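Local coordinates for N-acetyltransferase domain-containing protein (Xanthomonas campestris pv. campestris, PDB 2OZH), which is of undetermined specificity but, as a GNAT-family member, probably transfers an acyl group from an acyl-coenzyme A to an acceptor, at residues Leu46-Phe51 / Ala60-Asp65; Ala67-Leu72 / Arg105-Thr110; Gln56-Arg61 / Val75-Glu80. All coordinates share one frame; numbering follows the deposited sequence. Where two conformers were deposited one is given.

All three contacts lie in one mixed sheet, where strands 46-52, 55-64, 69-77 and 105-109 stand side by side in chain order. Interaction 1 joins the first two, interaction 3 the middle pair and interaction 2 the last; interactions 1 and 3 are successive hairpin pairings of an antiparallel meander, sharing A60 and R61, with centres about 11 Å apart. Interaction 1 closes before interaction 2 opens, about 12 Å away, whereas the segments of interactions 2 and 3 alternate, with centres about 19 Å apart; one ethanediol touches both. Interactions 1 and 2 reach the second subunit, with which strand 105-109 pairs antiparallel, so the sheet runs on across the interface.

Interaction 1 (Leu46-Phe51 / Ala60-Asp65); sequences LCFGGF and ARVISD
F48 turns the edge of its ring to A60, whose carbonyl oxygen lies in the ring plane, while a methyl of V62 approaches the ring obliquely. That methyl, CG2, comes within 3.9 Å of F48 CE1. F48 lies on the face that also carries L46, A60 and V62; its CG, anti to the carbonyl carbon (chi1 -64°), stands beside the backbone N. A93 and V94 of helix 86-96 pack on the ring. A large aromatic suits this place because its neighbour A60 is small: their CB atoms lie 4.3 Å apart. Valine, branched at CB, fits the extended backbone and offers the ring a compact methyl.

On the other face, C47 SG rests against the aliphatic part of R61, 3.9 Å from R61 CG. The arginine chain thus gives the thiol an apolar surface, while its guanidinium continues to a salt bridge with D74 and another with D65 of the second subunit.

Two pairs of backbone bonds frame this C47-R61 pair, which is itself non-hydrogen-bonded. F48 N donates to A60 O at 2.8 Å, nearly straight at 166°, and A60 N returns a bond to F48 O; L46 and V62 exchange bonds likewise. This regular antiparallel ladder is that of a beta hairpin within the GNAT fold.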
ATOM      1  N   LEU A  46       0.418  -8.665  -5.274  1.00 10.96           N
ATOM      2  CA  LEU A  46       1.207  -9.122  -6.399  1.00 11.18           C
ATOM      3  C   LEU A  46       2.476  -9.724  -5.836  1.00 10.33           C
ATOM      4  O   LEU A  46       3.318  -9.054  -5.251  1.00 11.14           O
ATOM      5  CB  LEU A  46       1.537  -7.976  -7.354  1.00 10.89           C
ATOM      6  CG  LEU A  46       2.383  -8.332  -8.575  1.00 11.81           C
ATOM      7  CD1 LEU A  46       1.717  -9.349  -9.445  1.00 13.34           C
ATOM      8  CD2 LEU A  46       2.644  -7.066  -9.394  1.00 13.34           C
ATOM      9  N   CYS A  47       2.557 -11.048  -5.916  1.00 10.93           N
ATOM     10  CA  CYS A  47       3.606 -11.803  -5.259  1.00 10.94           C
ATOM     11  C   CYS A  47       4.593 -12.330  -6.278  1.00 11.10           C
ATOM     12  O   CYS A  47       4.210 -12.733  -7.384  1.00 11.90           O
ATOM     13  CB  CYS A  47       3.044 -12.980  -4.476  1.00 11.23           C
ATOM     14  SG  CYS A  47       1.880 -12.519  -3.176  1.00 12.61           S
ATOM     15  N   PHE A  48       5.865 -12.318  -5.889  1.00 11.39           N
ATOM     16  CA  PHE A  48       6.987 -12.784  -6.728  1.00 11.69           C
ATOM     17  C   PHE A  48       7.618 -13.966  -6.004  1.00 10.72           C
ATOM     18  O   PHE A  48       8.181 -13.817  -4.919  1.00 11.61           O
ATOM     19  CB  PHE A  48       8.016 -11.657  -6.920  1.00 11.41           C
ATOM     20  CG  PHE A  48       7.455 -10.487  -7.681  1.00 11.43           C
ATOM     21  CD1 PHE A  48       6.622  -9.583  -7.066  1.00 11.68           C
ATOM     22  CD2 PHE A  48       7.742 -10.291  -9.033  1.00 11.86           C
ATOM     23  CE1 PHE A  48       6.080  -8.523  -7.776  1.00 11.54           C
ATOM     24  CE2 PHE A  48       7.197  -9.251  -9.742  1.00 12.04           C
ATOM     25  CZ  PHE A  48       6.369  -8.365  -9.115  1.00 10.38           C
ATOM     26  N   GLY A  49       7.532 -15.130  -6.615  1.00 11.44           N
ATOM     27  CA  GLY A  49       8.196 -16.300  -6.069  1.00 11.22           C
ATOM     28  C   GLY A  49       9.401 -16.646  -6.893  1.00 11.61           C
ATOM     29  O   GLY A  49       9.376 -16.542  -8.113  1.00 12.19           O
ATOM     30  N   GLY A  50      10.467 -17.083  -6.241  1.00 11.20           N
ATOM     31  CA  GLY A  50      11.624 -17.615  -6.915  1.00 10.81           C
ATOM     32  C   GLY A  50      11.768 -19.100  -6.603  1.00 10.13           C
ATOM     33  O   GLY A  50      11.581 -19.505  -5.460  1.00 11.10           O
ATOM     34  N   PHE A  51      12.027 -19.861  -7.653  1.00 11.13           N
ATOM     35  CA  PHE A  51      12.008 -21.321  -7.571  1.00 11.01           C
ATOM     36  C   PHE A  51      13.235 -21.919  -8.230  1.00 10.14           C
ATOM     37  O   PHE A  51      13.657 -21.447  -9.297  1.00 11.87           O
ATOM     38  CB  PHE A  51      10.767 -21.879  -8.277  1.00 11.39           C
ATOM     39  CG  PHE A  51       9.466 -21.322  -7.745  1.00 10.86           C
ATOM     40  CD1 PHE A  51       8.980 -20.124  -8.216  1.00 10.61           C
ATOM     41  CD2 PHE A  51       8.745 -21.985  -6.762  1.00 12.64           C
ATOM     42  CE1 PHE A  51       7.820 -19.599  -7.746  1.00 11.99           C
ATOM     43  CE2 PHE A  51       7.587 -21.464  -6.268  1.00 13.27           C
ATOM     44  CZ  PHE A  51       7.108 -20.299  -6.750  1.00 11.95           C
ATOM     45  N   ALA A  60       9.037 -12.152  -2.656  1.00 10.58           N
ATOM     46  CA  ALA A  60       8.839 -10.717  -2.445  1.00 11.71           C
ATOM     47  C   ALA A  60       7.392 -10.428  -2.703  1.00 11.26           C
ATOM     48  O   ALA A  60       6.763 -11.084  -3.520  1.00 12.49           O
ATOM     49  CB  ALA A  60       9.722  -9.897  -3.417  1.00 12.53           C
ATOM     50  N   ARG A  61       6.842  -9.448  -2.004  1.00 10.66           N
ATOM     51  CA  ARG A  61       5.421  -9.183  -2.068  1.00 11.23           C
ATOM     52  C   ARG A  61       5.142  -7.692  -2.221  1.00 10.36           C
ATOM     53  O   ARG A  61       5.738  -6.886  -1.516  1.00 11.91           O
ATOM     54  CB  ARG A  61       4.702  -9.723  -0.829  1.00 11.84           C
ATOM     55  CG  ARG A  61       3.181  -9.640  -0.937  1.00 13.58           C
ATOM     56  CD  ARG A  61       2.497 -10.491   0.109  1.00 11.72           C
ATOM     57  NE  ARG A  61       2.714 -10.036   1.469  1.00 11.49           N
ATOM     58  CZ  ARG A  61       1.916  -9.194   2.112  1.00 12.42           C
ATOM     59  NH1 ARG A  61       0.906  -8.605   1.493  1.00 12.36           N
ATOM     60  NH2 ARG A  61       2.116  -8.956   3.386  1.00 13.42           N
ATOM     61  N   VAL A  62       4.269  -7.363  -3.155  1.00 10.70           N
ATOM     62  CA  VAL A  62       3.922  -5.981  -3.441  1.00 11.05           C
ATOM     63  C   VAL A  62       2.419  -5.761  -3.247  1.00 10.95           C
ATOM     64  O   VAL A  62       1.602  -6.506  -3.777  1.00 11.84           O
ATOM     65  CB  VAL A  62       4.360  -5.596  -4.869  1.00 10.97           C
ATOM     66  CG1 VAL A  62       3.924  -4.162  -5.212  1.00 12.73           C
ATOM     67  CG2 VAL A  62       5.852  -5.754  -5.034  1.00 12.39           C
ATOM     68  N   ILE A  63       2.045  -4.721  -2.507  1.00 10.44           N
ATOM     69  CA  ILE A  63       0.663  -4.302  -2.369  1.00 10.14           C
ATOM     70  C   ILE A  63       0.560  -3.007  -3.195  1.00 10.30           C
ATOM     71  O   ILE A  63       1.293  -2.063  -2.938  1.00 11.09           O
ATOM     72  CB  ILE A  63       0.305  -4.028  -0.915  1.00 10.14           C
ATOM     73  CG1 ILE A  63       0.560  -5.283  -0.073  1.00 11.11           C
ATOM     74  CG2 ILE A  63      -1.146  -3.606  -0.807  1.00 12.76           C
ATOM     75  CD1 ILE A  63       0.419  -5.042   1.416  1.00 13.73           C
ATOM     76  N   SER A  64      -0.363  -2.959  -4.143  1.00 10.59           N
ATOM     77  CA  SER A  64      -0.416  -1.827  -5.067  1.00 10.11           C
ATOM     78  C   SER A  64      -1.781  -1.664  -5.665  1.00 10.28           C
ATOM     79  O   SER A  64      -2.549  -2.622  -5.752  1.00 11.15           O
ATOM     80  CB  SER A  64       0.586  -2.076  -6.184  1.00 10.89           C
ATOM     81  OG  SER A  64       0.670  -0.992  -7.120  1.00 10.37           O
ATOM     82  N   ASP A  65      -2.074  -0.442  -6.127  1.00 10.21           N
ATOM     83  CA  ASP A  65      -3.221  -0.187  -6.986  1.00  9.96           C
ATOM     84  C   ASP A  65      -2.890  -0.320  -8.470  1.00  9.94           C
ATOM     85  O   ASP A  65      -3.753  -0.078  -9.301  1.00 10.64           O
ATOM     86  CB  ASP A  65      -3.850   1.160  -6.681  1.00  9.77           C
ATOM     87  CG  ASP A  65      -2.969   2.319  -7.009  1.00 10.10           C
ATOM     88  OD1 ASP A  65      -1.799   2.107  -7.405  1.00 10.02           O
ATOM     89  OD2 ASP A  65      -3.475   3.463  -6.893  1.00 11.32           O
TER

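Interaction 2 (Ala67-Leu72 / Arg105-Thr110); sequences ATFAYL and RFSLAT. With EDO (1,2-ethanediol), chain E.
F106 and A70 meet face-on: the methyl CB of A70 sits over the centre of the phenyl ring, 3.6 Å from its centroid, a CH-pi contact. CG of F106 is anti to its backbone N (chi1 -153°), and alanine is short enough for the ring to lie flat over it. L72 CB also meets the ring, 3.9 Å from F106 CE1. L72 and L108 run side by side, their CD2 methyls 4.0 Å apart; branched, purely apolar leucines fill this layer, which Y117 also lines.

On the reverse face, F69 and R105 cross at a slant, ring and guanidinium planes 55° apart. F69 CE1 lies 4.2 Å from R105 CD, while the charged end turns to E133 and Y135 of the second subunit.

Direct backbone bonds end where L72 N donates to S107 O (3.0 Å); L72 O and A109 N are then joined through water 1, and an ethanediol, probably from the crystallisation liquor, donates to A109 O. This is consistent with the splay known in GNAT proteins between the two parallel strands joined by the beta-alpha-beta crossover through helix 86-96; in relatives the gap receives acyl-coenzyme A, and the same is probable here.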
ATOM      1  N   ALA A  67      -1.289   1.556 -10.291  1.00 10.39           N
ATOM      2  CA  ALA A  67      -1.547   2.840 -10.917  1.00  9.80           C
ATOM      3  C   ALA A  67      -0.786   4.015 -10.339  1.00 10.76           C
ATOM      4  O   ALA A  67      -0.173   4.775 -11.098  1.00 11.18           O
ATOM      5  CB  ALA A  67      -3.033   3.132 -10.888  1.00 11.48           C
ATOM      6  N   THR A  68      -0.804   4.147  -9.014  1.00 10.01           N
ATOM      7  CA  THR A  68      -0.242   5.301  -8.331  1.00  9.82           C
ATOM      8  C   THR A  68       0.731   4.977  -7.191  1.00  9.99           C
ATOM      9  O   THR A  68       1.579   5.798  -6.889  1.00 10.38           O
ATOM     10  CB  THR A  68      -1.315   6.247  -7.768  1.00 10.55           C
ATOM     11  OG1 THR A  68      -1.982   5.648  -6.639  1.00 11.19           O
ATOM     12  CG2 THR A  68      -2.294   6.673  -8.843  1.00 10.62           C
ATOM     13  N   PHE A  69       0.582   3.815  -6.554  1.00 10.47           N
ATOM     14  CA  PHE A  69       1.256   3.512  -5.304  1.00 10.09           C
ATOM     15  C   PHE A  69       1.559   2.038  -5.213  1.00 11.27           C
ATOM     16  O   PHE A  69       0.747   1.205  -5.616  1.00 10.95           O
ATOM     17  CB  PHE A  69       0.355   3.869  -4.113  1.00 10.88           C
ATOM     18  CG  PHE A  69       0.939   3.457  -2.785  1.00 11.33           C
ATOM     19  CD1 PHE A  69       1.822   4.270  -2.094  1.00 12.71           C
ATOM     20  CD2 PHE A  69       0.595   2.227  -2.217  1.00 12.10           C
ATOM     21  CE1 PHE A  69       2.361   3.840  -0.890  1.00 14.09           C
ATOM     22  CE2 PHE A  69       1.132   1.824  -1.026  1.00 11.31           C
ATOM     23  CZ  PHE A  69       2.009   2.636  -0.358  1.00 11.75           C
ATOM     24  N   ALA A  70       2.732   1.712  -4.671  1.00 10.07           N
ATOM     25  CA  ALA A  70       3.048   0.332  -4.290  1.00  9.71           C
ATOM     26  C   ALA A  70       3.852   0.325  -3.004  1.00 11.08           C
ATOM     27  O   ALA A  70       4.597   1.259  -2.725  1.00 10.74           O
ATOM     28  CB  ALA A  70       3.830  -0.387  -5.375  1.00 10.32           C
ATOM     29  N   TYR A  71       3.727  -0.792  -2.280  1.00 10.56           N
ATOM     30  CA  TYR A  71       4.465  -1.051  -1.056  1.00  9.78           C
ATOM     31  C   TYR A  71       5.103  -2.429  -1.180  1.00 10.49           C
ATOM     32  O   TYR A  71       4.416  -3.384  -1.516  1.00 11.95           O
ATOM     33  CB  TYR A  71       3.515  -1.005   0.169  1.00 12.15           C
ATOM     34  CG  TYR A  71       4.137  -1.467   1.461  1.00 14.39           C
ATOM     35  CD1 TYR A  71       5.038  -0.684   2.155  1.00 22.20           C
ATOM     36  CD2 TYR A  71       3.829  -2.690   1.949  1.00 17.02           C
ATOM     37  CE1 TYR A  71       5.618  -1.168   3.351  1.00 19.98           C
ATOM     38  CE2 TYR A  71       4.406  -3.183   3.121  1.00 22.88           C
ATOM     39  CZ  TYR A  71       5.273  -2.408   3.794  1.00 18.78           C
ATOM     40  OH  TYR A  71       5.852  -2.946   4.965  1.00 25.68           O
ATOM     41  N   LEU A  72       6.395  -2.521  -0.907  1.00 10.10           N
ATOM     42  CA  LEU A  72       7.160  -3.761  -0.949  1.00 11.00           C
ATOM     43  C   LEU A  72       7.370  -4.269   0.451  1.00 12.34           C
ATOM     44  O   LEU A  72       7.780  -3.549   1.329  1.00 12.89           O
ATOM     45  CB  LEU A  72       8.516  -3.469  -1.586  1.00 12.28           C
ATOM     46  CG  LEU A  72       9.508  -4.626  -1.703  1.00 13.36           C
ATOM     47  CD1 LEU A  72       8.997  -5.670  -2.708  1.00 14.41           C
ATOM     48  CD2 LEU A  72      10.912  -4.121  -2.064  1.00 15.51           C
ATOM     49  N   ARG A 105       4.600   6.743  -6.169  1.00 11.34           N
ATOM     50  CA  ARG A 105       5.321   6.372  -4.954  1.00 11.06           C
ATOM     51  C   ARG A 105       5.411   4.869  -4.810  1.00 11.50           C
ATOM     52  O   ARG A 105       4.387   4.167  -4.912  1.00 12.00           O
ATOM     53  CB  ARG A 105       4.620   6.930  -3.720  1.00 13.95           C
ATOM     54  CG  ARG A 105       5.541   6.920  -2.482  1.00 13.88           C
ATOM     55  CD  ARG A 105       4.823   7.222  -1.206  1.00 18.11           C
ATOM     56  NE  ARG A 105       4.061   8.463  -1.189  1.00 14.61           N
ATOM     57  CZ  ARG A 105       4.324   9.557  -0.476  1.00 14.71           C
ATOM     58  NH1 ARG A 105       5.411   9.723   0.285  1.00 14.67           N
ATOM     59  NH2 ARG A 105       3.433  10.511  -0.541  1.00 15.28           N
ATOM     60  N   PHE A 106       6.619   4.401  -4.538  1.00 10.40           N
ATOM     61  CA  PHE A 106       6.884   2.994  -4.201  1.00 10.57           C
ATOM     62  C   PHE A 106       7.594   3.063  -2.851  1.00 11.64           C
ATOM     63  O   PHE A 106       8.665   3.675  -2.747  1.00 11.63           O
ATOM     64  CB  PHE A 106       7.759   2.346  -5.270  1.00 11.27           C
ATOM     65  CG  PHE A 106       7.596   0.860  -5.424  1.00 11.27           C
ATOM     66  CD1 PHE A 106       7.366   0.028  -4.345  1.00 10.53           C
ATOM     67  CD2 PHE A 106       7.694   0.313  -6.685  1.00 11.40           C
ATOM     68  CE1 PHE A 106       7.203  -1.338  -4.536  1.00 11.65           C
ATOM     69  CE2 PHE A 106       7.543  -1.034  -6.902  1.00 13.26           C
ATOM     70  CZ  PHE A 106       7.330  -1.872  -5.819  1.00 12.97           C
ATOM     71  N   SER A 107       6.988   2.478  -1.831  1.00 10.70           N
ATOM     72  CA  SER A 107       7.471   2.585  -0.451  0.60 10.05           C
ATOM     73  C   SER A 107       7.907   1.241   0.124  1.00 11.42           C
ATOM     74  O   SER A 107       7.447   0.195  -0.314  1.00 11.67           O
ATOM     75  CB  SER A 107       6.344   3.115   0.432  0.60 11.28           C
ATOM     76  OG  SER A 107       5.916   4.410   0.004  0.60 11.25           O
ATOM     77  N   LEU A 108       8.786   1.305   1.115  1.00 11.17           N
ATOM     78  CA  LEU A 108       9.205   0.116   1.862  1.00 10.53           C
ATOM     79  C   LEU A 108       9.743   0.568   3.220  1.00 11.99           C
ATOM     80  O   LEU A 108      10.022   1.742   3.414  1.00 12.18           O
ATOM     81  CB  LEU A 108      10.253  -0.671   1.095  1.00 12.37           C
ATOM     82  CG  LEU A 108      11.596  -0.020   0.809  1.00 14.40           C
ATOM     83  CD1 LEU A 108      12.510  -0.061   2.051  1.00 16.05           C
ATOM     84  CD2 LEU A 108      12.262  -0.727  -0.379  1.00 14.99           C
ATOM     85  N   ALA A 109       9.875  -0.394   4.136  1.00 12.88           N
ATOM     86  CA  ALA A 109      10.588  -0.185   5.407  1.00 13.37           C
ATOM     87  C   ALA A 109      11.650  -1.255   5.561  1.00 14.18           C
ATOM     88  O   ALA A 109      11.339  -2.420   5.312  1.00 16.26           O
ATOM     89  CB  ALA A 109       9.628  -0.269   6.542  1.00 15.65           C
ATOM     90  N   THR A 110      12.851  -0.858   5.982  1.00 14.07           N
ATOM     91  CA  THR A 110      13.981  -1.778   6.135  1.00 15.79           C
ATOM     92  C   THR A 110      14.752  -1.439   7.401  1.00 15.62           C
ATOM     93  O   THR A 110      15.084  -0.296   7.619  1.00 17.13           O
ATOM     94  CB  THR A 110      14.926  -1.768   4.881  1.00 17.24           C
ATOM     95  OG1 THR A 110      16.016  -2.692   5.090  1.00 19.05           O
ATOM     96  CG2 THR A 110      15.477  -0.404   4.586  1.00 19.86           C
TER
HETATM   97  C1  EDO E 301      11.401  -5.619   1.867  1.00 25.84           C
HETATM   98  O1  EDO E 301      10.743  -6.656   2.621  1.00 23.53           O
HETATM   99  C2  EDO E 301      11.445  -4.328   2.630  1.00 27.34           C
HETATM  100  O2  EDO E 301      12.342  -4.411   3.742  1.00 31.43           O
HETATM  101  O   HOH W   1       8.565  -3.041   3.770  1.00 16.83           O

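Interaction 3 (Gln56-Arg61 / Val75-Glu80); sequences QVAFAR and VFVLPE. With EDO (1,2-ethanediol), chain E.
V75 leans against A60 through one methyl, V75 CG2 lying 3.9 Å from A60 CB. The contact belongs to an antiparallel beta hairpin in the GNAT sheet, and its far end carries a classic beta bulge, in which V57 and A58 together face G50 on the neighbouring strand. Valine fits a strand position well, and its backbone N donates to O1 of an ethanediol at 3.1 Å.

F76 follows on the opposite face of the sheet. Its CG occupies the crowded position between backbone N and carbonyl carbon (chi1 70°), and one face of the ring receives CB of F59, 3.8 Å from the centroid and displaced toward the rim. The two rings stand oblique, their planes 40° apart. Two broad aromatics suit this face, which T22 and I19 of helix 16-26 cover. F59 and F76 form the hydrogen-bonded pair, F59 N donating to F76 O at 2.9 Å.

V77 and A58 are the non-hydrogen-bonded pair, V77 CG2 lying 3.8 Å from A58 CB; a small alanine suits this close approach of the strands. A sulfate ion, probably from the crystallisation liquor, lies about 4 Å from the side chain of V77. L78 N donates almost straight to V57 O, and L78 CD1 touches Q56 O. The amide of Q56 is held at both atoms: OE1 accepts from D15 N, and NE2 donates to A58 O at 3.0 Å, 44° above the carbonyl plane.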
ATOM      1  N   GLN A  56      10.472 -23.653  -3.800  1.00 10.90           N
ATOM      2  CA  GLN A  56      10.557 -22.200  -3.619  1.00  9.98           C
ATOM      3  C   GLN A  56      11.774 -21.876  -2.753  1.00 11.43           C
ATOM      4  O   GLN A  56      11.997 -22.478  -1.711  1.00 12.96           O
ATOM      5  CB  GLN A  56       9.301 -21.658  -2.986  1.00 10.13           C
ATOM      6  CG  GLN A  56       9.288 -20.123  -2.988  1.00 10.89           C
ATOM      7  CD  GLN A  56       8.011 -19.495  -2.594  1.00 11.75           C
ATOM      8  OE1 GLN A  56       6.981 -20.145  -2.482  1.00 11.94           O
ATOM      9  NE2 GLN A  56       8.043 -18.159  -2.450  1.00 11.09           N
ATOM     10  N   VAL A  57      12.533 -20.878  -3.213  1.00 11.09           N
ATOM     11  CA  VAL A  57      13.752 -20.431  -2.540  1.00 11.34           C
ATOM     12  C   VAL A  57      13.720 -18.960  -2.144  1.00 11.20           C
ATOM     13  O   VAL A  57      14.580 -18.527  -1.371  1.00 10.85           O
ATOM     14  CB  VAL A  57      14.990 -20.675  -3.417  1.00 12.06           C
ATOM     15  CG1 VAL A  57      15.100 -22.186  -3.736  1.00 14.10           C
ATOM     16  CG2 VAL A  57      15.002 -19.853  -4.659  1.00 13.95           C
ATOM     17  N   ALA A  58      12.769 -18.175  -2.656  1.00 10.39           N
ATOM     18  CA  ALA A  58      12.784 -16.730  -2.396  1.00 10.65           C
ATOM     19  C   ALA A  58      11.394 -16.186  -2.611  1.00 10.29           C
ATOM     20  O   ALA A  58      10.550 -16.817  -3.263  1.00 10.68           O
ATOM     21  CB  ALA A  58      13.769 -16.030  -3.320  1.00 11.26           C
ATOM     22  N   PHE A  59      11.145 -14.979  -2.088  1.00 10.20           N
ATOM     23  CA  PHE A  59       9.835 -14.353  -2.137  1.00  9.70           C
ATOM     24  C   PHE A  59       9.974 -12.847  -2.025  1.00  9.99           C
ATOM     25  O   PHE A  59      10.884 -12.346  -1.378  1.00 11.18           O
ATOM     26  CB  PHE A  59       9.035 -14.829  -0.911  1.00 10.94           C
ATOM     27  CG  PHE A  59       7.557 -14.446  -0.885  1.00  9.92           C
ATOM     28  CD1 PHE A  59       6.693 -14.850  -1.885  1.00  9.77           C
ATOM     29  CD2 PHE A  59       7.043 -13.697   0.152  1.00 10.47           C
ATOM     30  CE1 PHE A  59       5.344 -14.528  -1.835  1.00  9.87           C
ATOM     31  CE2 PHE A  59       5.725 -13.401   0.220  1.00 11.70           C
ATOM     32  CZ  PHE A  59       4.856 -13.824  -0.741  1.00 10.33           C
ATOM     33  N   ALA A  60       9.037 -12.152  -2.656  1.00 10.58           N
ATOM     34  CA  ALA A  60       8.839 -10.717  -2.445  1.00 11.71           C
ATOM     35  C   ALA A  60       7.392 -10.428  -2.703  1.00 11.26           C
ATOM     36  O   ALA A  60       6.763 -11.084  -3.520  1.00 12.49           O
ATOM     37  CB  ALA A  60       9.722  -9.897  -3.417  1.00 12.53           C
ATOM     38  N   ARG A  61       6.842  -9.448  -2.004  1.00 10.66           N
ATOM     39  CA  ARG A  61       5.421  -9.183  -2.068  1.00 11.23           C
ATOM     40  C   ARG A  61       5.142  -7.692  -2.221  1.00 10.36           C
ATOM     41  O   ARG A  61       5.738  -6.886  -1.516  1.00 11.91           O
ATOM     42  CB  ARG A  61       4.702  -9.723  -0.829  1.00 11.84           C
ATOM     43  CG  ARG A  61       3.181  -9.640  -0.937  1.00 13.58           C
ATOM     44  CD  ARG A  61       2.497 -10.491   0.109  1.00 11.72           C
ATOM     45  NE  ARG A  61       2.714 -10.036   1.469  1.00 11.49           N
ATOM     46  CZ  ARG A  61       1.916  -9.194   2.112  1.00 12.42           C
ATOM     47  NH1 ARG A  61       0.906  -8.605   1.493  1.00 12.36           N
ATOM     48  NH2 ARG A  61       2.116  -8.956   3.386  1.00 13.42           N
ATOM     49  N   VAL A  75      10.276  -9.622   1.797  1.00 12.45           N
ATOM     50  CA  VAL A  75      11.376 -10.096   0.955  1.00 12.29           C
ATOM     51  C   VAL A  75      12.233 -11.055   1.726  1.00 11.91           C
ATOM     52  O   VAL A  75      12.711 -10.759   2.851  1.00 13.85           O
ATOM     53  CB  VAL A  75      12.222  -8.915   0.436  1.00 14.18           C
ATOM     54  CG1 VAL A  75      13.447  -9.417  -0.335  1.00 18.27           C
ATOM     55  CG2 VAL A  75      11.383  -7.988  -0.439  1.00 15.09           C
ATOM     56  N   PHE A  76      12.468 -12.245   1.151  1.00 10.93           N
ATOM     57  CA  PHE A  76      13.408 -13.153   1.742  1.00 11.13           C
ATOM     58  C   PHE A  76      13.996 -14.091   0.683  1.00 10.46           C
ATOM     59  O   PHE A  76      13.396 -14.355  -0.350  1.00 10.25           O
ATOM     60  CB  PHE A  76      12.793 -13.968   2.902  1.00 12.74           C
ATOM     61  CG  PHE A  76      11.750 -15.009   2.508  1.00 12.17           C
ATOM     62  CD1 PHE A  76      12.127 -16.227   1.980  1.00 11.97           C
ATOM     63  CD2 PHE A  76      10.407 -14.805   2.750  1.00 12.27           C
ATOM     64  CE1 PHE A  76      11.183 -17.231   1.672  1.00 12.90           C
ATOM     65  CE2 PHE A  76       9.472 -15.775   2.440  1.00 11.83           C
ATOM     66  CZ  PHE A  76       9.844 -16.960   1.892  1.00 12.38           C
ATOM     67  N   VAL A  77      15.180 -14.607   1.035  1.00 11.01           N
ATOM     68  CA  VAL A  77      15.839 -15.722   0.353  0.50 10.71           C
ATOM     69  C   VAL A  77      16.220 -16.715   1.429  1.00 11.43           C
ATOM     70  O   VAL A  77      16.765 -16.314   2.450  1.00 13.07           O
ATOM     71  CB  VAL A  77      17.075 -15.254  -0.429  0.50 10.70           C
ATOM     72  CG1 VAL A  77      17.814 -16.428  -1.020  0.50 11.28           C
ATOM     73  CG2 VAL A  77      16.677 -14.268  -1.515  0.50  9.13           C
ATOM     74  N   LEU A  78      15.951 -18.008   1.215  1.00 10.73           N
ATOM     75  CA  LEU A  78      16.312 -19.013   2.205  1.00 11.96           C
ATOM     76  C   LEU A  78      17.814 -19.038   2.384  1.00 11.19           C
ATOM     77  O   LEU A  78      18.572 -18.833   1.424  1.00 11.09           O
ATOM     78  CB  LEU A  78      15.769 -20.371   1.825  1.00 12.90           C
ATOM     79  CG  LEU A  78      14.238 -20.463   1.811  1.00 16.20           C
ATOM     80  CD1 LEU A  78      13.861 -21.876   1.422  1.00 16.09           C
ATOM     81  CD2 LEU A  78      13.626 -20.053   3.160  1.00 17.15           C
ATOM     82  N   PRO A  79      18.295 -19.259   3.607  1.00 12.66           N
ATOM     83  CA  PRO A  79      19.717 -19.103   3.882  1.00 14.20           C
ATOM     84  C   PRO A  79      20.656 -19.930   3.038  1.00 13.51           C
ATOM     85  O   PRO A  79      21.739 -19.432   2.664  1.00 17.39           O
ATOM     86  CB  PRO A  79      19.838 -19.518   5.359  1.00 17.28           C
ATOM     87  CG  PRO A  79      18.527 -19.223   5.938  1.00 18.94           C
ATOM     88  CD  PRO A  79      17.514 -19.515   4.837  1.00 16.03           C
ATOM     89  N   GLU A  80      20.291 -21.152   2.696  1.00 13.72           N
ATOM     90  CA  GLU A  80      21.190 -21.990   1.905  1.00 15.16           C
ATOM     91  C   GLU A  80      21.273 -21.581   0.434  1.00 16.17           C
ATOM     92  O   GLU A  80      22.087 -22.124  -0.312  1.00 18.34           O
ATOM     93  CB  GLU A  80      20.837 -23.482   2.038  1.00 18.57           C
ATOM     94  CG  GLU A  80      19.605 -23.910   1.333  1.00 23.22           C
ATOM     95  CD  GLU A  80      18.301 -23.755   2.136  1.00 27.29           C
ATOM     96  OE1 GLU A  80      18.190 -22.931   3.108  1.00 24.96           O
ATOM     97  OE2 GLU A  80      17.357 -24.489   1.742  1.00 33.05           O
TER
HETATM   98  C1  EDO E 301      11.401  -5.619   1.867  1.00 25.84           C
HETATM   99  O1  EDO E 301      10.743  -6.656   2.621  1.00 23.53           O
HETATM  100  C2  EDO E 301      11.445  -4.328   2.630  1.00 27.34           C
HETATM  101  O2  EDO E 301      12.342  -4.411   3.742  1.00 31.43           O